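Local atomic coordinates of V-type ATP synthase alpha chain (Thermoplasma volcanium, PDB entry 4O1S), a protein that is an intein from V-type ATPase subunit A, with a mostly beta-stranded splicing domain of the Hint type. Residues I81-I84 with G85-V89. Numbering follows the deposited sequence.
Sequences IETI and GGRSV
T83 and R87 face each other beside the hairpin turn and share two hydrogen bonds, one through the T83 hydroxyl and one between backbones. The hydroxyl T83 OG1 accepts R87 N at 2.8 Å, at an N-H...O angle of 148°, while T83 N donates to R87 O, also at 2.8 Å and within the carbonyl plane. With chi1 at 62°, OG1 sits between the T83 backbone N and carbonyl carbon, which points it at the backbone N of R87. A type I turn spans T83 to G86: G86 N reaches T83 O at 3.0 Å, but from 62° above the carbonyl plane, and G86 itself has a positive phi. Beyond the turn the strands pair antiparallel. I81 and V89 exchange two backbone bonds, I81 N to V89 O at 2.9 Å and V89 N to I81 O at 3.2 Å; E82 and S88 form the next, non-hydrogen-bonded pair, their side chains on the face opposite I81 and V89. D132 of strand 129-141 positions the turn from outside, bonded to T83 OG1 and G85 N and salt-bridged to R87 NH1, while R87 NE donates to G163 O. Strand 77-83 lies between edge strand 88-91 and strand 129-141, with V89 and R87 touching L165 of strand 165-168.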
loop_
_atom_site.group_PDB
_atom_site.type_symbol
_atom_site.label_atom_id
_atom_site.label_comp_id
_atom_site.label_asym_id
_atom_site.label_seq_id
_atom_site.Cartn_x
_atom_site.Cartn_y
_atom_site.Cartn_z
ATOM N N ILE A 81 -1.789 0.514 -11.791
ATOM C CA ILE A 81 -1.908 1.946 -12.026
ATOM C C ILE A 81 -0.559 2.566 -12.336
ATOM O O ILE A 81 0.441 2.328 -11.645
ATOM C CB ILE A 81 -2.448 2.642 -10.783
ATOM C CG1 ILE A 81 -3.782 2.017 -10.389
ATOM C CG2 ILE A 81 -2.573 4.146 -11.015
ATOM C CD1 ILE A 81 -4.133 2.220 -8.947
ATOM N N GLU A 82 -0.540 3.388 -13.366
ATOM C CA GLU A 82 0.674 4.074 -13.738
ATOM C C GLU A 82 0.386 5.557 -13.953
ATOM O O GLU A 82 -0.607 5.932 -14.602
ATOM C CB GLU A 82 1.178 3.459 -15.012
ATOM C CG GLU A 82 2.629 3.435 -15.144
ATOM C CD GLU A 82 2.983 2.337 -16.065
ATOM O OE1 GLU A 82 3.655 2.622 -17.080
ATOM O OE2 GLU A 82 2.536 1.193 -15.791
ATOM N N THR A 83 1.253 6.400 -13.406
ATOM C CA THR A 83 1.065 7.851 -13.493
ATOM C C THR A 83 1.995 8.458 -14.523
ATOM O O THR A 83 2.977 7.845 -14.937
ATOM C CB THR A 83 1.364 8.529 -12.163
ATOM O OG1 THR A 83 2.739 8.304 -11.818
ATOM C CG2 THR A 83 0.477 7.973 -11.067
ATOM N N ILE A 84 1.696 9.680 -14.921
ATOM C CA ILE A 84 2.550 10.363 -15.876
ATOM C C ILE A 84 3.942 10.482 -15.300
ATOM O O ILE A 84 4.924 10.311 -16.006
ATOM C CB ILE A 84 2.029 11.753 -16.160
ATOM C CG1 ILE A 84 0.576 11.651 -16.609
ATOM C CG2 ILE A 84 2.898 12.429 -17.188
ATOM C CD1 ILE A 84 0.162 12.698 -17.536
ATOM N N GLY A 85 4.013 10.744 -14.001
ATOM C CA GLY A 85 5.280 10.879 -13.322
ATOM C C GLY A 85 6.064 9.602 -13.084
ATOM O O GLY A 85 7.068 9.617 -12.352
ATOM N N GLY A 86 5.614 8.492 -13.665
ATOM C CA GLY A 86 6.347 7.230 -13.561
ATOM C C GLY A 86 6.127 6.478 -12.270
ATOM O O GLY A 86 6.949 5.685 -11.866
ATOM N N ARG A 87 5.012 6.744 -11.607
ATOM C CA ARG A 87 4.693 6.050 -10.376
ATOM C C ARG A 87 3.748 4.898 -10.664
ATOM O O ARG A 87 2.909 4.985 -11.569
ATOM C CB ARG A 87 4.035 7.002 -9.389
ATOM C CG ARG A 87 4.922 8.146 -8.990
ATOM C CD ARG A 87 4.274 8.983 -7.929
ATOM N NE ARG A 87 5.273 9.838 -7.326
ATOM C CZ ARG A 87 5.660 10.993 -7.845
ATOM N NH1 ARG A 87 5.109 11.450 -8.965
ATOM N NH2 ARG A 87 6.595 11.694 -7.232
ATOM N N SER A 88 3.878 3.818 -9.899
ATOM C CA SER A 88 3.051 2.636 -10.125
ATOM C C SER A 88 2.764 1.825 -8.864
ATOM O O SER A 88 3.567 1.779 -7.919
ATOM C CB SER A 88 3.673 1.739 -11.185
ATOM O OG SER A 88 4.810 1.092 -10.657
ATOM N N VAL A 89 1.597 1.197 -8.858
ATOM C CA VAL A 89 1.283 0.200 -7.853
ATOM C C VAL A 89 0.177 -0.704 -8.423
ATOM O O VAL A 89 -0.679 -0.254 -9.190
ATOM C CB VAL A 89 0.887 0.862 -6.527
ATOM C CG1 VAL A 89 -0.423 1.630 -6.684
ATOM C CG2 VAL A 89 0.809 -0.168 -5.394
#